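Local coordinates for GDSL-like Lipase/Acylhydrolase family protein (Neisseria meningitidis, PDB 4K7J) that probably removes O-acetyl groups from peptidoglycan as an esterase of the SGNH (GDSL-like) hydrolase family, at residues V149-K154 with L187-E192; M135-S140 with G198-E203; D268-I273 with A280-I285. All coordinates share one frame; numbering follows the deposited sequence.

Contact 1. Residues V149-K154 with L187-E192; sequences VSLFAK and LTIHTE
I189 reaches from strand 187-191 to meet L151 of strand 147-155, and two residues earlier on each strand L187 meets V149 in the same way. Starting at I189 CB, the branch leads through CG1 to a terminal methyl, CD1, which lies 4.0 Å from L151 CD2, an ordinary van der Waals distance. CG1 itself stops short of the other strand and serves as the spacer; CG2, the second branch, remains 4.7 Å from L151 CD2. The long arm extends because CD1 is turned away from CA (chi2 166°), and the same methyl also packs on I200 of strand 195-203. The two strands belong to different five-stranded antiparallel sheets, stacked face to face as the β-sandwich domain, a fold consistent with its galactose-binding-domain-like family. They run in roughly the same direction, with no hydrogen bond between them: the CA atoms of V149 and L187 stand 9.4 Å apart, so the space must be filled from both sides by branched aliphatic side chains. V149 does so with CG1, which sits opposite the backbone N (chi1 178°) and meets L187 CD2 tip to tip at 4.0 Å. Valine is short, and leucine, with its branch point one carbon further out, makes up the reach. Alternate residues face the other way: S150 bonds D180 through its hydroxyl, and T188 OG1 pairs with T136 OG1 on the outer face of its sheet.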
ATOM      1  N   VAL A 149       7.775 -11.006 -13.066  1.00 25.04           N
ATOM      2  CA  VAL A 149       6.909 -11.507 -12.013  1.00 20.39           C
ATOM      3  C   VAL A 149       7.746 -11.954 -10.832  1.00 22.70           C
ATOM      4  O   VAL A 149       8.704 -12.715 -10.986  1.00 17.33           O
ATOM      5  CB  VAL A 149       6.034 -12.676 -12.504  1.00 18.84           C
ATOM      6  CG1 VAL A 149       5.161 -13.220 -11.363  1.00 15.83           C
ATOM      7  CG2 VAL A 149       5.176 -12.219 -13.660  1.00 19.43           C
ATOM      8  N   SER A 150       7.386 -11.458  -9.654  1.00 16.25           N
ATOM      9  CA  SER A 150       7.976 -11.909  -8.410  1.00 13.39           C
ATOM     10  C   SER A 150       6.836 -12.300  -7.461  1.00 21.63           C
ATOM     11  O   SER A 150       5.746 -11.715  -7.525  1.00 22.11           O
ATOM     12  CB  SER A 150       8.829 -10.795  -7.797  1.00 23.08           C
ATOM     13  OG  SER A 150      10.006 -10.563  -8.551  1.00 23.79           O
ATOM     14  N   LEU A 151       7.061 -13.288  -6.598  1.00 15.84           N
ATOM     15  CA  LEU A 151       6.025 -13.679  -5.643  1.00 17.09           C
ATOM     16  C   LEU A 151       6.616 -13.905  -4.272  1.00 15.63           C
ATOM     17  O   LEU A 151       7.594 -14.645  -4.137  1.00 16.59           O
ATOM     18  CB  LEU A 151       5.353 -14.999  -6.038  1.00 19.47           C
ATOM     19  CG  LEU A 151       4.972 -15.428  -7.448  1.00 22.53           C
ATOM     20  CD1 LEU A 151       6.201 -15.750  -8.292  1.00 21.41           C
ATOM     21  CD2 LEU A 151       4.083 -16.647  -7.320  1.00 24.54           C
ATOM     22  N   PHE A 152       6.008 -13.334  -3.238  1.00 14.46           N
ATOM     23  CA  PHE A 152       6.327 -13.818  -1.899  1.00 11.74           C
ATOM     24  C   PHE A 152       5.725 -15.210  -1.769  1.00 11.55           C
ATOM     25  O   PHE A 152       4.567 -15.418  -2.119  1.00 15.41           O
ATOM     26  CB  PHE A 152       5.774 -12.895  -0.809  1.00 10.62           C
ATOM     27  CG  PHE A 152       6.546 -11.611  -0.646  1.00 13.11           C
ATOM     28  CD1 PHE A 152       7.633 -11.546   0.213  1.00 12.27           C
ATOM     29  CD2 PHE A 152       6.185 -10.473  -1.352  1.00 10.74           C
ATOM     30  CE1 PHE A 152       8.346 -10.364   0.370  1.00 11.61           C
ATOM     31  CE2 PHE A 152       6.893  -9.278  -1.195  1.00 11.56           C
ATOM     32  CZ  PHE A 152       7.975  -9.233  -0.327  1.00 14.92           C
ATOM     33  N   ALA A 153       6.500 -16.162  -1.268  1.00 12.62           N
ATOM     34  CA  ALA A 153       6.048 -17.554  -1.244  1.00 14.15           C
ATOM     35  C   ALA A 153       6.738 -18.359  -0.162  1.00 11.29           C
ATOM     36  O   ALA A 153       7.924 -18.175   0.089  1.00 15.05           O
ATOM     37  CB  ALA A 153       6.277 -18.206  -2.609  1.00 12.54           C
ATOM     38  N   LYS A 154       5.990 -19.246   0.484  1.00 13.23           N
ATOM     39  CA  LYS A 154       6.571 -20.169   1.443  1.00 13.37           C
ATOM     40  C   LYS A 154       6.104 -21.593   1.176  1.00 17.93           C
ATOM     41  O   LYS A 154       4.926 -21.908   1.337  1.00 16.67           O
ATOM     42  CB  LYS A 154       6.215 -19.782   2.877  1.00 18.34           C
ATOM     43  CG  LYS A 154       6.891 -20.688   3.901  1.00 15.57           C
ATOM     44  CD  LYS A 154       6.602 -20.258   5.336  1.00 18.17           C
ATOM     45  CE  LYS A 154       5.156 -20.475   5.702  1.00 17.55           C
ATOM     46  NZ  LYS A 154       4.965 -20.272   7.172  1.00 19.72           N
ATOM     47  N   LEU A 187      -2.078 -14.562 -16.019  1.00 20.62           N
ATOM     48  CA  LEU A 187      -1.022 -15.269 -15.330  1.00 26.00           C
ATOM     49  C   LEU A 187      -1.660 -16.419 -14.577  1.00 19.66           C
ATOM     50  O   LEU A 187      -2.521 -16.190 -13.740  1.00 21.11           O
ATOM     51  CB  LEU A 187      -0.365 -14.324 -14.322  1.00 21.10           C
ATOM     52  CG  LEU A 187       0.839 -14.802 -13.530  1.00 25.40           C
ATOM     53  CD1 LEU A 187       1.906 -15.142 -14.516  1.00 30.65           C
ATOM     54  CD2 LEU A 187       1.335 -13.702 -12.599  1.00 30.18           C
ATOM     55  N   THR A 188      -1.236 -17.644 -14.863  1.00 22.06           N
ATOM     56  CA  THR A 188      -1.800 -18.819 -14.197  1.00 19.89           C
ATOM     57  C   THR A 188      -0.734 -19.541 -13.391  1.00 18.83           C
ATOM     58  O   THR A 188       0.308 -19.906 -13.914  1.00 19.07           O
ATOM     59  CB  THR A 188      -2.454 -19.775 -15.205  1.00 23.40           C
ATOM     60  OG1 THR A 188      -3.561 -19.110 -15.820  1.00 20.88           O
ATOM     61  CG2 THR A 188      -2.963 -21.036 -14.510  1.00 18.42           C
ATOM     62  N   ILE A 189      -1.009 -19.724 -12.103  1.00 14.84           N
ATOM     63  CA  ILE A 189      -0.065 -20.330 -11.186  1.00 18.43           C
ATOM     64  C   ILE A 189      -0.664 -21.608 -10.619  1.00 22.94           C
ATOM     65  O   ILE A 189      -1.774 -21.598 -10.070  1.00 15.55           O
ATOM     66  CB  ILE A 189       0.274 -19.363 -10.030  1.00 16.82           C
ATOM     67  CG1 ILE A 189       0.801 -18.041 -10.598  1.00 20.21           C
ATOM     68  CG2 ILE A 189       1.286 -19.989  -9.082  1.00 13.61           C
ATOM     69  CD1 ILE A 189       0.843 -16.920  -9.583  1.00 22.22           C
ATOM     70  N   HIS A 190       0.080 -22.702 -10.764  1.00 19.06           N
ATOM     71  CA  HIS A 190      -0.384 -24.034 -10.377  1.00 19.98           C
ATOM     72  C   HIS A 190       0.503 -24.573  -9.269  1.00 15.88           C
ATOM     73  O   HIS A 190       1.729 -24.496  -9.361  1.00 20.98           O
ATOM     74  CB  HIS A 190      -0.308 -24.993 -11.586  1.00 18.14           C
ATOM     75  CG  HIS A 190      -1.397 -24.791 -12.597  1.00 20.79           C
ATOM     76  ND1 HIS A 190      -1.306 -25.250 -13.895  1.00 21.81           N
ATOM     77  CD2 HIS A 190      -2.608 -24.190 -12.495  1.00 21.98           C
ATOM     78  CE1 HIS A 190      -2.412 -24.941 -14.548  1.00 22.19           C
ATOM     79  NE2 HIS A 190      -3.216 -24.293 -13.722  1.00 20.27           N
ATOM     80  N   THR A 191      -0.103 -25.122  -8.225  1.00 14.71           N
ATOM     81  CA  THR A 191       0.674 -25.699  -7.127  1.00 16.59           C
ATOM     82  C   THR A 191       0.290 -27.151  -6.899  1.00 21.14           C
ATOM     83  O   THR A 191      -0.808 -27.447  -6.423  1.00 18.50           O
ATOM     84  CB  THR A 191       0.505 -24.909  -5.807  1.00 14.45           C
ATOM     85  OG1 THR A 191      -0.881 -24.842  -5.455  1.00 19.43           O
ATOM     86  CG2 THR A 191       1.030 -23.490  -5.962  1.00 16.57           C
ATOM     87  N   GLU A 192       1.197 -28.056  -7.247  1.00 20.56           N
ATOM     88  CA  GLU A 192       0.950 -29.473  -7.032  1.00 19.15           C
ATOM     89  C   GLU A 192       0.791 -29.751  -5.541  1.00 18.88           C
ATOM     90  O   GLU A 192      -0.178 -30.370  -5.133  1.00 20.27           O
ATOM     91  CB  GLU A 192       2.068 -30.323  -7.645  1.00 16.61           C
ATOM     92  CG  GLU A 192       2.139 -31.761  -7.121  1.00 18.91           C
ATOM     93  CD  GLU A 192       1.001 -32.656  -7.605  1.00 22.17           C
ATOM     94  OE1 GLU A 192       0.097 -32.181  -8.336  1.00 18.74           O
ATOM     95  OE2 GLU A 192       1.017 -33.850  -7.244  1.00 20.91           O
TER

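Contact 2. Residues M135-S140 with G198-E203; sequences MTLTAS and GFINIE
The backbones of 135-140 and 198-203 run in broadly the same direction on facing sheets, with the CA atoms of L137 and I200 10.0 Å apart and no hydrogen bond between them. L137 spans that gap with both prongs of its fork: CD1 approaches I200 CD1 at 4.4 Å, while CD2 approaches I202 CD1 at 4.5 Å. These are loose contacts. A forked leucine suits the place because it can address two isoleucines that lie two residues apart on one strand, and hence on the same face. Each isoleucine extends its longer branch inward, CD1 being nearly opposite CA in I200 (chi2 177°). Between them N201 points to the other face, where ND2 donates to E203 OE2 (3.1 Å, 177°). The bond is straight and lies in the amide plane of N201, but it meets the carboxylate from well above its plane. The same oxygen, E203 OE2, forms a salt bridge with R55 of strand 53-60, so a buried charge is matched where strand 195-203 meets the α/β domain. L137 is also flanked by H104. Aliphatic side chains meeting from two facing antiparallel sheets, with no hydrogen bond between the segments, are the mark of a β-sandwich core.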
ATOM      1  N   MET A 135      -4.544 -20.601  -9.572  1.00 18.14           N
ATOM      2  CA  MET A 135      -4.939 -19.194  -9.526  1.00 17.80           C
ATOM      3  C   MET A 135      -4.596 -18.522 -10.843  1.00 19.09           C
ATOM      4  O   MET A 135      -3.474 -18.635 -11.334  1.00 20.89           O
ATOM      5  CB  MET A 135      -4.257 -18.449  -8.370  1.00 14.31           C
ATOM      6  CG  MET A 135      -4.613 -16.958  -8.297  1.00 17.57           C
ATOM      7  SD  MET A 135      -6.390 -16.669  -8.058  1.00 17.73           S
ATOM      8  CE  MET A 135      -6.642 -17.416  -6.444  1.00 16.06           C
ATOM      9  N   THR A 136      -5.570 -17.833 -11.420  1.00 15.28           N
ATOM     10  CA  THR A 136      -5.324 -17.058 -12.624  1.00 18.29           C
ATOM     11  C   THR A 136      -5.562 -15.570 -12.340  1.00 25.64           C
ATOM     12  O   THR A 136      -6.608 -15.183 -11.813  1.00 23.55           O
ATOM     13  CB  THR A 136      -6.220 -17.535 -13.795  1.00 24.83           C
ATOM     14  OG1 THR A 136      -6.009 -18.936 -14.014  1.00 25.18           O
ATOM     15  CG2 THR A 136      -5.885 -16.783 -15.071  1.00 16.66           C
ATOM     16  N   LEU A 137      -4.585 -14.740 -12.679  1.00 22.22           N
ATOM     17  CA  LEU A 137      -4.743 -13.305 -12.512  1.00 19.39           C
ATOM     18  C   LEU A 137      -4.876 -12.663 -13.875  1.00 23.85           C
ATOM     19  O   LEU A 137      -4.026 -12.857 -14.760  1.00 18.74           O
ATOM     20  CB  LEU A 137      -3.563 -12.695 -11.756  1.00 21.08           C
ATOM     21  CG  LEU A 137      -3.324 -13.192 -10.329  1.00 21.98           C
ATOM     22  CD1 LEU A 137      -2.344 -14.341 -10.331  1.00 25.25           C
ATOM     23  CD2 LEU A 137      -2.786 -12.048  -9.489  1.00 24.84           C
ATOM     24  N   THR A 138      -5.959 -11.913 -14.038  1.00 16.80           N
ATOM     25  CA  THR A 138      -6.264 -11.251 -15.298  1.00 18.19           C
ATOM     26  C   THR A 138      -6.292  -9.749 -15.069  1.00 20.40           C
ATOM     27  O   THR A 138      -6.982  -9.261 -14.173  1.00 22.82           O
ATOM     28  CB  THR A 138      -7.623 -11.716 -15.850  1.00 26.08           C
ATOM     29  OG1 THR A 138      -7.612 -13.142 -15.995  1.00 26.13           O
ATOM     30  CG2 THR A 138      -7.918 -11.065 -17.200  1.00 26.29           C
ATOM     31  N   ALA A 139      -5.521  -9.021 -15.868  1.00 24.22           N
ATOM     32  CA  ALA A 139      -5.444  -7.573 -15.749  1.00 29.96           C
ATOM     33  C   ALA A 139      -6.749  -6.943 -16.190  1.00 30.49           C
ATOM     34  O   ALA A 139      -7.289  -7.301 -17.231  1.00 33.19           O
ATOM     35  CB  ALA A 139      -4.294  -7.036 -16.583  1.00 34.72           C
ATOM     36  N   SER A 140      -7.265  -6.015 -15.384  0.83 35.30           N
ATOM     37  CA  SER A 140      -8.489  -5.292 -15.723  0.83 35.82           C
ATOM     38  C   SER A 140      -8.312  -4.418 -16.975  0.83 40.59           C
ATOM     39  O   SER A 140      -9.274  -4.153 -17.693  0.83 42.85           O
ATOM     40  CB  SER A 140      -8.974  -4.457 -14.531  0.83 36.71           C
ATOM     41  OG  SER A 140      -9.350  -5.287 -13.442  0.83 36.75           O
ATOM     42  N   GLY A 198       2.182 -14.714  -0.747  1.00 11.30           N
ATOM     43  CA  GLY A 198       1.937 -13.355  -0.303  1.00 11.38           C
ATOM     44  C   GLY A 198       1.623 -12.513  -1.519  1.00 13.99           C
ATOM     45  O   GLY A 198       1.006 -12.998  -2.456  1.00 12.12           O
ATOM     46  N   PHE A 199       2.036 -11.252  -1.514  1.00 12.15           N
ATOM     47  CA  PHE A 199       1.755 -10.398  -2.653  1.00 11.83           C
ATOM     48  C   PHE A 199       2.594 -10.868  -3.827  1.00 11.57           C
ATOM     49  O   PHE A 199       3.661 -11.460  -3.648  1.00 12.35           O
ATOM     50  CB  PHE A 199       2.053  -8.937  -2.337  1.00 11.10           C
ATOM     51  CG  PHE A 199       0.953  -8.238  -1.577  1.00 17.37           C
ATOM     52  CD1 PHE A 199       0.738  -8.508  -0.235  1.00 12.38           C
ATOM     53  CD2 PHE A 199       0.141  -7.309  -2.210  1.00 14.91           C
ATOM     54  CE1 PHE A 199      -0.278  -7.875   0.464  1.00 14.49           C
ATOM     55  CE2 PHE A 199      -0.870  -6.653  -1.511  1.00 17.12           C
ATOM     56  CZ  PHE A 199      -1.076  -6.939  -0.171  1.00 14.19           C
ATOM     57  N   ILE A 200       2.097 -10.585  -5.020  1.00 13.21           N
ATOM     58  CA  ILE A 200       2.711 -10.996  -6.268  1.00 13.25           C
ATOM     59  C   ILE A 200       2.974  -9.746  -7.097  1.00 16.31           C
ATOM     60  O   ILE A 200       2.056  -8.975  -7.376  1.00 13.93           O
ATOM     61  CB  ILE A 200       1.757 -11.897  -7.054  1.00 11.66           C
ATOM     62  CG1 ILE A 200       1.483 -13.189  -6.288  1.00 10.97           C
ATOM     63  CG2 ILE A 200       2.307 -12.185  -8.442  1.00 16.60           C
ATOM     64  CD1 ILE A 200       0.492 -14.092  -6.972  1.00 16.87           C
ATOM     65  N   ASN A 201       4.226  -9.534  -7.477  1.00 16.16           N
ATOM     66  CA  ASN A 201       4.601  -8.324  -8.199  1.00 17.24           C
ATOM     67  C   ASN A 201       4.598  -8.573  -9.679  1.00 20.95           C
ATOM     68  O   ASN A 201       5.221  -9.519 -10.149  1.00 19.78           O
ATOM     69  CB  ASN A 201       5.994  -7.854  -7.810  1.00 13.41           C
ATOM     70  CG  ASN A 201       6.320  -6.487  -8.384  1.00 23.46           C
ATOM     71  OD1 ASN A 201       5.427  -5.665  -8.581  1.00 22.63           O
ATOM     72  ND2 ASN A 201       7.597  -6.244  -8.674  1.00 23.00           N
ATOM     73  N   ILE A 202       3.904  -7.718 -10.417  1.00 19.63           N
ATOM     74  CA  ILE A 202       3.800  -7.867 -11.861  1.00 20.95           C
ATOM     75  C   ILE A 202       4.165  -6.534 -12.523  1.00 31.61           C
ATOM     76  O   ILE A 202       3.405  -5.569 -12.437  1.00 33.33           O
ATOM     77  CB  ILE A 202       2.382  -8.325 -12.243  1.00 24.60           C
ATOM     78  CG1 ILE A 202       2.030  -9.612 -11.476  1.00 21.80           C
ATOM     79  CG2 ILE A 202       2.243  -8.514 -13.750  1.00 25.03           C
ATOM     80  CD1 ILE A 202       0.597 -10.063 -11.641  1.00 30.30           C
ATOM     81  N   GLU A 203       5.337  -6.494 -13.161  1.00 19.74           N
ATOM     82  CA  GLU A 203       5.932  -5.260 -13.677  1.00 26.33           C
ATOM     83  C   GLU A 203       6.185  -5.334 -15.183  1.00 34.13           C
ATOM     84  O   GLU A 203       6.601  -6.368 -15.710  1.00 30.35           O
ATOM     85  CB  GLU A 203       7.271  -4.966 -12.977  1.00 22.87           C
ATOM     86  CG  GLU A 203       7.160  -4.409 -11.581  1.00 25.95           C
ATOM     87  CD  GLU A 203       8.511  -4.117 -10.953  1.00 29.06           C
ATOM     88  OE1 GLU A 203       9.554  -4.474 -11.552  1.00 36.43           O
ATOM     89  OE2 GLU A 203       8.531  -3.527  -9.852  1.00 33.02           O
TER

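Contact 3. Residues D268-I273 with A280-I285; sequences DTVRQI and AGILII
I282 pushes its terminal methyl into the hollow between V270 and I273, neighbours on one face of helix 259-276. CD1 of I282 is the bump: it lies 3.6 Å from I273 CG2 and 3.9 Å from V270 CG1, so the two helix residues form two sides of the notch. I273 CB, 4.1 Å from I282 CD1, belongs to the same side as its CG2. Isoleucine suits position 282 because its long CG1-CD1 arm can reach across to the helix. Beta-branched residues suit such a notch, since each has a methyl close to the backbone that shapes a firm side. In I273 that methyl is CG2, set opposite the backbone N, which turns it toward the strand. The helix lies over the mainly parallel sheet as the connection of a β-α-β crossover, leading from strand 242-246 to its neighbour 281-286, in the α/β fold of the SGNH hydrolases. Helix and strand segments run nearly antiparallel, at 155°, with axes 10.2 Å apart. V270 also brings its second methyl, CG2, up to I284 CD1, at 4.3 Å, while its other methyl, CG1, meets I282. I273 also packs on L245 of strand 242-246 and L235 of helix 231-236, while V270 and I284 both touch T321.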
ATOM      1  N   ASP A 268      10.155   4.527  15.543  1.00 23.47           N
ATOM      2  CA  ASP A 268      10.879   3.271  15.347  1.00 25.99           C
ATOM      3  C   ASP A 268      10.598   2.659  13.976  1.00 24.52           C
ATOM      4  O   ASP A 268      11.517   2.202  13.294  1.00 24.09           O
ATOM      5  CB  ASP A 268      10.521   2.250  16.427  1.00 27.32           C
ATOM      6  CG  ASP A 268      11.076   2.617  17.788  1.00 44.46           C
ATOM      7  OD1 ASP A 268      11.944   3.521  17.861  1.00 48.38           O
ATOM      8  OD2 ASP A 268      10.646   1.993  18.786  1.00 50.93           O
ATOM      9  N   THR A 269       9.326   2.642  13.584  1.00 18.92           N
ATOM     10  CA  THR A 269       8.931   2.074  12.308  1.00 17.34           C
ATOM     11  C   THR A 269       9.544   2.834  11.133  1.00 18.37           C
ATOM     12  O   THR A 269      10.021   2.221  10.178  1.00 18.43           O
ATOM     13  CB  THR A 269       7.390   2.003  12.158  1.00 21.12           C
ATOM     14  OG1 THR A 269       6.821   1.341  13.293  1.00 20.40           O
ATOM     15  CG2 THR A 269       7.017   1.232  10.907  1.00 18.37           C
ATOM     16  N   VAL A 270       9.539   4.166  11.201  1.00 19.17           N
ATOM     17  CA  VAL A 270      10.159   4.983  10.153  1.00 17.31           C
ATOM     18  C   VAL A 270      11.664   4.709  10.063  1.00 19.75           C
ATOM     19  O   VAL A 270      12.211   4.546   8.975  1.00 20.37           O
ATOM     20  CB  VAL A 270       9.902   6.494  10.367  1.00 21.69           C
ATOM     21  CG1 VAL A 270      10.737   7.330   9.401  1.00 23.13           C
ATOM     22  CG2 VAL A 270       8.409   6.818  10.198  1.00 17.76           C
ATOM     23  N   ARG A 271      12.318   4.657  11.219  1.00 18.51           N
ATOM     24  CA  ARG A 271      13.735   4.311  11.302  1.00 23.88           C
ATOM     25  C   ARG A 271      14.000   2.981  10.602  1.00 28.95           C
ATOM     26  O   ARG A 271      14.905   2.855   9.761  1.00 27.31           O
ATOM     27  CB  ARG A 271      14.145   4.199  12.773  1.00 26.64           C
ATOM     28  CG  ARG A 271      15.609   4.463  13.038  1.00 40.09           C
ATOM     29  CD  ARG A 271      16.064   3.907  14.395  1.00 43.47           C
ATOM     30  NE  ARG A 271      15.038   3.934  15.442  1.00 50.98           N
ATOM     31  CZ  ARG A 271      14.535   5.040  15.999  1.00 57.25           C
ATOM     32  NH1 ARG A 271      14.933   6.241  15.595  1.00 50.70           N
ATOM     33  NH2 ARG A 271      13.613   4.944  16.955  1.00 42.78           N
ATOM     34  N   GLN A 272      13.189   1.985  10.943  1.00 20.28           N
ATOM     35  CA  GLN A 272      13.332   0.670  10.344  1.00 20.88           C
ATOM     36  C   GLN A 272      13.112   0.647   8.838  1.00 19.83           C
ATOM     37  O   GLN A 272      13.841  -0.042   8.113  1.00 23.20           O
ATOM     38  CB  GLN A 272      12.457  -0.337  11.074  1.00 21.50           C
ATOM     39  CG  GLN A 272      13.007  -0.629  12.459  1.00 23.14           C
ATOM     40  CD  GLN A 272      12.054  -1.419  13.314  1.00 36.39           C
ATOM     41  OE1 GLN A 272      11.413  -2.358  12.846  1.00 43.11           O
ATOM     42  NE2 GLN A 272      11.946  -1.036  14.581  1.00 43.07           N
ATOM     43  N   ILE A 273      12.132   1.412   8.361  1.00 17.71           N
ATOM     44  CA  ILE A 273      11.920   1.543   6.926  1.00 17.11           C
ATOM     45  C   ILE A 273      13.163   2.121   6.244  1.00 20.13           C
ATOM     46  O   ILE A 273      13.593   1.636   5.195  1.00 26.76           O
ATOM     47  CB  ILE A 273      10.683   2.435   6.606  1.00 12.59           C
ATOM     48  CG1 ILE A 273       9.385   1.718   7.005  1.00 20.30           C
ATOM     49  CG2 ILE A 273      10.666   2.814   5.136  1.00 16.44           C
ATOM     50  CD1 ILE A 273       8.147   2.636   7.037  1.00 22.02           C
ATOM     51  N   ALA A 280      14.806   4.936  -0.394  1.00 25.81           N
ATOM     52  CA  ALA A 280      13.383   5.233  -0.561  1.00 23.72           C
ATOM     53  C   ALA A 280      12.952   6.549   0.089  1.00 21.35           C
ATOM     54  O   ALA A 280      13.487   6.949   1.118  1.00 25.46           O
ATOM     55  CB  ALA A 280      12.522   4.080  -0.031  1.00 16.82           C
ATOM     56  N   GLY A 281      11.974   7.210  -0.517  1.00 20.30           N
ATOM     57  CA  GLY A 281      11.294   8.310   0.137  1.00 18.74           C
ATOM     58  C   GLY A 281      10.209   7.757   1.042  1.00 21.30           C
ATOM     59  O   GLY A 281       9.762   6.627   0.853  1.00 17.02           O
ATOM     60  N   ILE A 282       9.802   8.538   2.036  1.00 19.88           N
ATOM     61  CA  ILE A 282       8.696   8.163   2.911  1.00 15.54           C
ATOM     62  C   ILE A 282       7.670   9.298   2.993  1.00 19.61           C
ATOM     63  O   ILE A 282       8.031  10.464   3.186  1.00 14.94           O
ATOM     64  CB  ILE A 282       9.194   7.838   4.319  1.00 15.44           C
ATOM     65  CG1 ILE A 282      10.233   6.715   4.276  1.00 17.05           C
ATOM     66  CG2 ILE A 282       8.039   7.442   5.201  1.00 15.52           C
ATOM     67  CD1 ILE A 282      10.839   6.424   5.612  1.00 20.96           C
ATOM     68  N   LEU A 283       6.394   8.960   2.833  1.00 17.13           N
ATOM     69  CA  LEU A 283       5.318   9.937   2.947  1.00 17.82           C
ATOM     70  C   LEU A 283       4.310   9.469   3.983  1.00 17.69           C
ATOM     71  O   LEU A 283       3.777   8.361   3.881  1.00 17.68           O
ATOM     72  CB  LEU A 283       4.601  10.113   1.613  1.00 13.19           C
ATOM     73  CG  LEU A 283       3.284  10.903   1.739  1.00 19.79           C
ATOM     74  CD1 LEU A 283       3.558  12.380   1.942  1.00 21.53           C
ATOM     75  CD2 LEU A 283       2.353  10.691   0.559  1.00 16.28           C
ATOM     76  N   ILE A 284       4.060  10.300   4.985  1.00 13.35           N
ATOM     77  CA  ILE A 284       3.036  10.002   5.982  1.00 16.97           C
ATOM     78  C   ILE A 284       1.746  10.754   5.654  1.00 16.71           C
ATOM     79  O   ILE A 284       1.732  11.992   5.553  1.00 17.96           O
ATOM     80  CB  ILE A 284       3.521  10.334   7.404  1.00 15.53           C
ATOM     81  CG1 ILE A 284       4.582   9.309   7.824  1.00 15.54           C
ATOM     82  CG2 ILE A 284       2.353  10.354   8.383  1.00 13.51           C
ATOM     83  CD1 ILE A 284       5.248   9.591   9.147  1.00 14.84           C
ATOM     84  N   ILE A 285       0.672   9.999   5.461  1.00 15.07           N
ATOM     85  CA  ILE A 285      -0.637  10.576   5.199  1.00 14.80           C
ATOM     86  C   ILE A 285      -1.380  10.801   6.517  1.00 16.62           C
ATOM     87  O   ILE A 285      -1.816   9.851   7.162  1.00 15.48           O
ATOM     88  CB  ILE A 285      -1.464   9.685   4.269  1.00 13.84           C
ATOM     89  CG1 ILE A 285      -0.827   9.673   2.876  1.00 16.56           C
ATOM     90  CG2 ILE A 285      -2.899  10.208   4.175  1.00 17.04           C
ATOM     91  CD1 ILE A 285      -1.717   9.092   1.803  1.00 18.77           C
TER

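Overall arrangement
Contacts 1 and 2 lie side by side in the β-sandwich, their centres 9 Å apart, and use the same two sheets: strands 133-139 and 187-191 are neighbours in one, 147-155 and 195-203 in the other. Along the chain contact 1 is nested inside the loop closed by contact 2. Contact 3 follows later in the sequence, with its centre about 29 Å from that of contact 1 and about 26 Å from that of contact 2, in the α/β domain. The sandwich strands come between strands 53-60 and 208-215, which are adjacent in the mixed sheet, so the sandwich is inserted into the hydrolase fold. Two separately packed cores are thus built from one chain.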